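Local coordinates for ornithine aminotransferase (Plasmodium falciparum, PDB 3LG0), which probably catalyses the pyridoxal phosphate-dependent transfer of the delta-amino group of ornithine to 2-oxoglutarate, giving glutamate semialdehyde and glutamate, at residues A[98-103]-A[305-310]; A[262-267]-A[271-276]; A[96-99]-A[105-108]. All coordinates share one frame; numbering follows the deposited sequence.

How the contacts relate
All three contacts cluster in the large cofactor-binding domain of a fold type I aminotransferase, with centres 8 to 10 Å apart. Contact 3 comes first along the chain, folding helix 88-101 back on strand 105-109. Contact 1 starts from the same helix, shares Thr98 and Asn99 with contact 3, and closes a long loop by reaching helix 297-312. Nested inside that loop is contact 2, where the turn beginning at Lys262 meets strand 272-276. Strands 105-109 and 272-276 are antiparallel neighbours in the seven-stranded sheet, so contacts 2 and 3 lie side by side on that sheet, and all three contacts touch the second subunit of the homodimer.

Contact 1. Residues A[98-103]-A[305-310]; sequences TNLFGY and EALKVL
The ring of Phe101 has Leu100 on one face and Leu307 at its edge. Over that face lies CG of Leu100, the preceding residue, 4.0 Å above the ring plane and displaced toward the rim. Leu307 comes from helix 297-312 and stays near the plane of the ring, its CD1 lying 3.8 Å from Phe101 CE2, with the two side chains crossing at about a right angle. The same methyl also meets Leu100, whose CD2 is 3.7 Å from Leu307 CD1. One methyl thus touches both side chains at the end of helix 88-101. Leu100 extends toward Leu307 because its CG is anti to the backbone N (chi1 -177°).

The helix stops just beyond these residues: Gly102 takes up positive phi, and Thr98 O accepts both Gly102 N at 2.7 Å and Tyr103 N at 3.1 Å. Between the two segments the touch is small, about 89 Å² in all, and wholly apolar. Earlier residues of helix 88-101, Tyr96 and Leu97, add to the covering of Leu307. Beyond the helix pair, Leu245 of a loop packs on both Leu100 and Leu310, helix 65-77 lies against Glu305, Ala306 and Val309, and Phe101 rests on Leu260 of strand 257-260.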
loop_
_atom_site.group_PDB
_atom_site.type_symbol
_atom_site.label_atom_id
_atom_site.label_comp_id
_atom_site.label_asym_id
_atom_site.label_seq_id
_atom_site.Cartn_x
_atom_site.Cartn_y
_atom_site.Cartn_z
ATOM N N THR A 98 -8.038 6.054 18.689
ATOM C CA THR A 98 -7.342 6.905 19.651
ATOM C C THR A 98 -7.857 6.608 21.053
ATOM O O THR A 98 -7.071 6.466 21.996
ATOM C CB THR A 98 -7.510 8.412 19.340
ATOM O OG1 THR A 98 -8.896 8.700 19.105
ATOM C CG2 THR A 98 -6.695 8.814 18.108
ATOM N N ASN A 99 -9.180 6.510 21.179
ATOM C CA ASN A 99 -9.797 6.157 22.462
ATOM C C ASN A 99 -9.341 4.790 22.953
ATOM O O ASN A 99 -8.902 4.651 24.087
ATOM C CB ASN A 99 -11.324 6.229 22.391
ATOM C CG ASN A 99 -11.843 7.677 22.273
ATOM O OD1 ASN A 99 -11.148 8.641 22.628
ATOM N ND2 ASN A 99 -13.073 7.829 21.773
ATOM N N LEU A 100 -9.412 3.792 22.080
ATOM C CA LEU A 100 -8.978 2.443 22.420
ATOM C C LEU A 100 -7.562 2.358 22.971
ATOM O O LEU A 100 -7.324 1.679 23.976
ATOM C CB LEU A 100 -9.110 1.527 21.207
ATOM C CG LEU A 100 -8.763 0.052 21.433
ATOM C CD1 LEU A 100 -9.596 -0.553 22.571
ATOM C CD2 LEU A 100 -8.970 -0.727 20.145
ATOM N N PHE A 101 -6.623 3.042 22.319
ATOM C CA PHE A 101 -5.208 2.875 22.654
ATOM C C PHE A 101 -4.683 3.971 23.562
ATOM O O PHE A 101 -3.591 3.849 24.125
ATOM C CB PHE A 101 -4.348 2.782 21.380
ATOM C CG PHE A 101 -4.515 1.481 20.630
ATOM C CD1 PHE A 101 -3.799 0.355 20.996
ATOM C CD2 PHE A 101 -5.403 1.388 19.573
ATOM C CE1 PHE A 101 -3.957 -0.847 20.306
ATOM C CE2 PHE A 101 -5.570 0.200 18.884
ATOM C CZ PHE A 101 -4.846 -0.925 19.254
ATOM N N GLY A 102 -5.454 5.043 23.689
ATOM C CA GLY A 102 -5.084 6.132 24.562
ATOM C C GLY A 102 -4.016 7.048 23.996
ATOM O O GLY A 102 -3.022 7.350 24.661
ATOM N N TYR A 103 -4.221 7.494 22.762
ATOM C CA TYR A 103 -3.360 8.511 22.178
ATOM C C TYR A 103 -4.237 9.618 21.618
ATOM O O TYR A 103 -5.398 9.374 21.250
ATOM C CB TYR A 103 -2.455 7.905 21.095
ATOM C CG TYR A 103 -1.357 7.052 21.673
ATOM C CD1 TYR A 103 -0.097 7.579 21.914
ATOM C CD2 TYR A 103 -1.583 5.721 21.994
ATOM C CE1 TYR A 103 0.920 6.792 22.457
ATOM C CE2 TYR A 103 -0.572 4.920 22.536
ATOM C CZ TYR A 103 0.675 5.467 22.770
ATOM O OH TYR A 103 1.682 4.695 23.313
ATOM N N GLU A 305 -14.300 -2.589 12.682
ATOM C CA GLU A 305 -14.922 -3.883 12.889
ATOM C C GLU A 305 -13.901 -4.971 13.219
ATOM O O GLU A 305 -14.165 -5.843 14.044
ATOM C CB GLU A 305 -15.776 -4.304 11.694
ATOM C CG GLU A 305 -16.490 -5.630 11.922
ATOM C CD GLU A 305 -17.444 -5.575 13.114
ATOM O OE1 GLU A 305 -17.970 -4.480 13.393
ATOM O OE2 GLU A 305 -17.663 -6.613 13.775
ATOM N N ALA A 306 -12.737 -4.918 12.587
ATOM C CA ALA A 306 -11.708 -5.919 12.833
ATOM C C ALA A 306 -11.234 -5.891 14.281
ATOM O O ALA A 306 -10.954 -6.933 14.863
ATOM C CB ALA A 306 -10.532 -5.729 11.862
ATOM N N LEU A 307 -11.131 -4.700 14.864
ATOM C CA LEU A 307 -10.678 -4.584 16.244
ATOM C C LEU A 307 -11.822 -4.947 17.202
ATOM O O LEU A 307 -11.598 -5.546 18.255
ATOM C CB LEU A 307 -10.115 -3.180 16.536
ATOM C CG LEU A 307 -8.757 -2.816 15.909
ATOM C CD1 LEU A 307 -8.040 -1.755 16.719
ATOM C CD2 LEU A 307 -7.880 -4.044 15.812
ATOM N N LYS A 308 -13.048 -4.586 16.834
ATOM C CA LYS A 308 -14.204 -5.007 17.608
ATOM C C LYS A 308 -14.266 -6.531 17.711
ATOM O O LYS A 308 -14.519 -7.075 18.781
ATOM C CB LYS A 308 -15.507 -4.479 16.999
ATOM C CG LYS A 308 -15.868 -3.051 17.395
ATOM C CD LYS A 308 -17.195 -2.680 16.781
ATOM C CE LYS A 308 -17.383 -1.166 16.649
ATOM N NZ LYS A 308 -17.264 -0.434 17.944
ATOM N N VAL A 309 -14.051 -7.215 16.593
ATOM C CA VAL A 309 -14.033 -8.674 16.595
ATOM C C VAL A 309 -12.926 -9.209 17.508
ATOM O O VAL A 309 -13.146 -10.109 18.310
ATOM C CB VAL A 309 -13.885 -9.235 15.161
ATOM C CG1 VAL A 309 -13.411 -10.671 15.179
ATOM C CG2 VAL A 309 -15.201 -9.114 14.418
ATOM N N LEU A 310 -11.734 -8.650 17.394
ATOM C CA LEU A 310 -10.628 -9.104 18.214
ATOM C C LEU A 310 -10.974 -9.015 19.703
ATOM O O LEU A 310 -10.622 -9.898 20.503
ATOM C CB LEU A 310 -9.395 -8.262 17.922
ATOM C CG LEU A 310 -8.082 -8.797 18.474
ATOM C CD1 LEU A 310 -7.488 -9.764 17.465
ATOM C CD2 LEU A 310 -7.120 -7.644 18.745
#

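Contact 2. Residues A[262-267]-A[271-276]; sequences KALSGG and ISAILA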
loop_
_atom_site.group_PDB
_atom_site.type_symbol
_atom_site.label_atom_id
_atom_site.label_comp_id
_atom_site.label_asym_id
_atom_site.label_seq_id
_atom_site.Cartn_x
_atom_site.Cartn_y
_atom_site.Cartn_z
ATOM N N LYS A 262 -1.228 -4.944 9.725
ATOM C CA LYS A 262 -1.605 -6.359 9.596
ATOM C C LYS A 262 -3.005 -6.690 10.093
ATOM O O LYS A 262 -3.962 -6.617 9.332
ATOM C CB LYS A 262 -0.586 -7.278 10.286
ATOM C CG LYS A 262 0.849 -7.108 9.804
ATOM C CD LYS A 262 0.957 -7.264 8.297
ATOM C CE LYS A 262 2.416 -7.347 7.834
ATOM N NZ LYS A 262 2.530 -7.419 6.329
ATOM N N ALA A 263 -3.122 -7.075 11.364
ATOM C CA ALA A 263 -4.422 -7.455 11.918
ATOM C C ALA A 263 -5.447 -6.309 11.990
ATOM O O ALA A 263 -6.639 -6.557 12.166
ATOM C CB ALA A 263 -4.264 -8.149 13.274
ATOM N N LEU A 264 -4.996 -5.066 11.812
ATOM C CA LEU A 264 -5.926 -3.921 11.759
ATOM C C LEU A 264 -7.118 -4.174 10.854
ATOM O O LEU A 264 -8.158 -3.541 11.008
ATOM C CB LEU A 264 -5.235 -2.660 11.264
ATOM C CG LEU A 264 -4.549 -1.731 12.266
ATOM C CD1 LEU A 264 -3.954 -0.553 11.529
ATOM C CD2 LEU A 264 -5.530 -1.256 13.343
ATOM N N SER A 265 -6.961 -5.089 9.899
ATOM C CA SER A 265 -7.990 -5.310 8.898
ATOM C C SER A 265 -8.503 -6.742 8.891
ATOM O O SER A 265 -9.329 -7.105 8.058
ATOM C CB SER A 265 -7.430 -5.012 7.511
ATOM O OG SER A 265 -6.596 -6.071 7.077
ATOM N N GLY A 266 -7.998 -7.566 9.794
ATOM C CA GLY A 266 -8.283 -8.986 9.701
ATOM C C GLY A 266 -8.032 -9.530 8.308
ATOM O O GLY A 266 -8.744 -10.432 7.848
ATOM N N GLY A 267 -7.036 -8.966 7.622
ATOM C CA GLY A 267 -6.609 -9.475 6.326
ATOM C C GLY A 267 -7.493 -9.099 5.159
ATOM O O GLY A 267 -7.208 -9.492 4.043
ATOM N N ILE A 271 -4.094 -2.071 5.687
ATOM C CA ILE A 271 -4.251 -0.937 6.597
ATOM C C ILE A 271 -3.102 -0.870 7.601
ATOM O O ILE A 271 -2.675 -1.880 8.138
ATOM C CB ILE A 271 -5.569 -1.022 7.405
ATOM C CG1 ILE A 271 -6.764 -1.397 6.512
ATOM C CG2 ILE A 271 -5.836 0.286 8.148
ATOM C CD1 ILE A 271 -8.047 -1.557 7.300
ATOM N N SER A 272 -2.625 0.332 7.872
ATOM C CA SER A 272 -1.630 0.525 8.907
ATOM C C SER A 272 -1.928 1.869 9.566
ATOM O O SER A 272 -2.745 2.651 9.060
ATOM C CB SER A 272 -0.221 0.499 8.300
ATOM O OG SER A 272 -0.012 1.658 7.530
ATOM N N ALA A 273 -1.269 2.142 10.682
ATOM C CA ALA A 273 -1.535 3.366 11.441
ATOM C C ALA A 273 -0.362 3.776 12.328
ATOM O O ALA A 273 0.397 2.937 12.813
ATOM C CB ALA A 273 -2.816 3.197 12.319
ATOM N N ILE A 274 -0.254 5.079 12.552
ATOM C CA ILE A 274 0.628 5.607 13.549
ATOM C C ILE A 274 -0.211 6.317 14.621
ATOM O O ILE A 274 -1.093 7.119 14.309
ATOM C CB ILE A 274 1.646 6.572 12.930
ATOM C CG1 ILE A 274 2.633 5.809 12.055
ATOM C CG2 ILE A 274 2.416 7.298 14.004
ATOM C CD1 ILE A 274 3.477 6.726 11.165
ATOM N N LEU A 275 0.059 6.009 15.888
ATOM C CA LEU A 275 -0.619 6.686 16.994
ATOM C C LEU A 275 0.402 7.489 17.766
ATOM O O LEU A 275 1.506 7.007 18.050
ATOM C CB LEU A 275 -1.249 5.687 17.955
ATOM C CG LEU A 275 -2.380 4.804 17.470
ATOM C CD1 LEU A 275 -2.290 3.461 18.202
ATOM C CD2 LEU A 275 -3.721 5.479 17.722
ATOM N N ALA A 276 0.026 8.704 18.130
ATOM C CA ALA A 276 0.923 9.579 18.868
ATOM C C ALA A 276 0.088 10.684 19.504
ATOM O O ALA A 276 -1.057 10.911 19.106
ATOM C CB ALA A 276 1.985 10.161 17.926
HETATM O O HOH W 1 -0.029 -3.752 7.595
HETATM O O HOH W 2 -3.852 -4.517 7.448
#
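Ile271, just before the strand begins, meets the 262-267 turn with both its backbone and its side chain. The backbone is joined through two waters. Water 2 accepts from Ile271 N at 3.0 Å and lies where it can donate to Lys262 O, while water 1 accepts from Lys262 N at 2.7 Å and gives a longer bond, 3.3 Å, to Ile271 O. Lys262 and Ile271 are therefore linked through both their N and O atoms without touching directly by a hydrogen bond. The Ile271 side chain divides its branches: CD1 presses on Ser265 CB at 3.5 Å, and CG2 lies 4.0 Å from Leu264 CD1. With chi1 at -45°, CG1 is anti to the carbonyl carbon, which carries CD1 toward the serine.

At Ser272 the backbone takes over, its CA lying 3.7 Å from Leu264 CD1, while the side chain points away and OG is hydrogen-bonded to Thr111 O. Ala273 CB then lies 4.0 Å from Leu264 CD1. This leucine methyl thus spans Ile271 and the first two strand residues. Farther on, Ile274 to Ala276 continue in the sheet between strands 105-109 and 257-260.

On the turn itself, Ser265 OG is hydrogen-bonded to Tyr269 O and also accepts a weak bond from Gly267 N. Gly266 and Gly267 both adopt positive phi, and Gly267 O bonds to Thr79 OG1 of the second subunit. Lys262 is, as inferred from related enzymes, the residue that carries pyridoxal phosphate as a Schiff base, although no cofactor is attached here. A cofactor lysine in the connection after a sheet strand, close to the subunit interface, is characteristic of the fold type I active site.

Contact 3. Residues A[96-99]-A[105-108]; sequences YLTN and KVLM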
loop_
_atom_site.group_PDB
_atom_site.type_symbol
_atom_site.label_atom_id
_atom_site.label_comp_id
_atom_site.label_asym_id
_atom_site.label_seq_id
_atom_site.Cartn_x
_atom_site.Cartn_y
_atom_site.Cartn_z
ATOM N N TYR A 96 -12.389 6.038 17.252
ATOM C CA TYR A 96 -12.336 4.689 17.816
ATOM C C TYR A 96 -10.917 4.274 18.231
ATOM O O TYR A 96 -10.705 3.832 19.359
ATOM C CB TYR A 96 -12.936 3.657 16.851
ATOM C CG TYR A 96 -12.845 2.260 17.395
ATOM C CD1 TYR A 96 -13.855 1.734 18.195
ATOM C CD2 TYR A 96 -11.729 1.473 17.146
ATOM C CE1 TYR A 96 -13.757 0.457 18.726
ATOM C CE2 TYR A 96 -11.627 0.197 17.664
ATOM C CZ TYR A 96 -12.643 -0.307 18.457
ATOM O OH TYR A 96 -12.537 -1.583 18.973
ATOM N N LEU A 97 -9.939 4.435 17.338
ATOM C CA LEU A 97 -8.586 3.944 17.631
ATOM C C LEU A 97 -7.872 4.733 18.706
ATOM O O LEU A 97 -7.147 4.159 19.511
ATOM C CB LEU A 97 -7.696 3.938 16.381
ATOM C CG LEU A 97 -7.916 2.871 15.318
ATOM C CD1 LEU A 97 -7.014 3.167 14.126
ATOM C CD2 LEU A 97 -7.642 1.486 15.870
ATOM N N THR A 98 -8.038 6.054 18.689
ATOM C CA THR A 98 -7.342 6.905 19.651
ATOM C C THR A 98 -7.857 6.608 21.053
ATOM O O THR A 98 -7.071 6.466 21.996
ATOM C CB THR A 98 -7.510 8.412 19.340
ATOM O OG1 THR A 98 -8.896 8.700 19.105
ATOM C CG2 THR A 98 -6.695 8.814 18.108
ATOM N N ASN A 99 -9.180 6.510 21.179
ATOM C CA ASN A 99 -9.797 6.157 22.462
ATOM C C ASN A 99 -9.341 4.790 22.953
ATOM O O ASN A 99 -8.902 4.651 24.087
ATOM C CB ASN A 99 -11.324 6.229 22.391
ATOM C CG ASN A 99 -11.843 7.677 22.273
ATOM O OD1 ASN A 99 -11.148 8.641 22.628
ATOM N ND2 ASN A 99 -13.073 7.829 21.773
ATOM N N LYS A 105 -3.908 11.286 18.783
ATOM C CA LYS A 105 -4.129 11.266 17.347
ATOM C C LYS A 105 -3.671 9.989 16.643
ATOM O O LYS A 105 -2.833 9.244 17.142
ATOM C CB LYS A 105 -3.500 12.511 16.712
ATOM C CG LYS A 105 -4.381 13.762 16.867
ATOM C CD LYS A 105 -3.739 15.005 16.266
ATOM C CE LYS A 105 -4.723 16.166 16.226
ATOM N NZ LYS A 105 -5.393 16.316 17.552
ATOM N N VAL A 106 -4.260 9.737 15.481
ATOM C CA VAL A 106 -3.858 8.623 14.649
ATOM C C VAL A 106 -3.771 9.072 13.191
ATOM O O VAL A 106 -4.473 9.994 12.754
ATOM C CB VAL A 106 -4.827 7.416 14.800
ATOM C CG1 VAL A 106 -6.141 7.700 14.124
ATOM C CG2 VAL A 106 -4.201 6.126 14.224
ATOM N N LEU A 107 -2.887 8.410 12.453
ATOM C CA LEU A 107 -2.688 8.650 11.029
ATOM C C LEU A 107 -2.821 7.313 10.315
ATOM O O LEU A 107 -2.045 6.390 10.591
ATOM C CB LEU A 107 -1.301 9.270 10.828
ATOM C CG LEU A 107 -0.577 9.389 9.486
ATOM C CD1 LEU A 107 -1.502 9.511 8.293
ATOM C CD2 LEU A 107 0.369 10.592 9.579
ATOM N N MET A 108 -3.816 7.196 9.429
ATOM C CA MET A 108 -4.096 5.932 8.728
ATOM C C MET A 108 -3.340 5.845 7.408
ATOM O O MET A 108 -3.356 6.781 6.621
ATOM C CB MET A 108 -5.599 5.766 8.416
ATOM C CG MET A 108 -6.536 5.863 9.597
ATOM S SD MET A 108 -6.178 4.688 10.911
ATOM C CE MET A 108 -6.743 3.154 10.169
#
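Leu97 on helix 88-101 packs against strand 105-109, a helix packed on the strand that follows it, here the outermost strand that this chain contributes to the seven-stranded sheet of the fold type I aminotransferase domain. From CB, which points toward the strand, the Leu97 side chain runs to CG, held anti to the carbonyl carbon (chi1 -74°), and there it forks. CD2 turns to Leu307 of helix 297-312, and CD1 faces the strand, where it meets Val106 CG2 at 4.1 Å. Leu97 CD1 also meets Met108 tip to tip, 3.7 Å from its SD and 4.0 Å from its CE. Bends at chi2 and chi3 turn the end of the Met108 chain toward the helix, although its CB does not point there.

One residue on, Thr98 covers the start of the strand with its methyl, leaving OG1 to hydrogen-bond back to Glu94 O and Arg95 O of its own helix. Lys105 points the other way, and its NZ pairs with Asp278 and with Thr19 O of the second subunit. Val106 likewise has backbone hydrogen bonds to that subunit. Thr98 CG2 sits over the peptide link between the first two strand residues, 3.6 Å from Lys105 C and 3.7 Å from Val106 N.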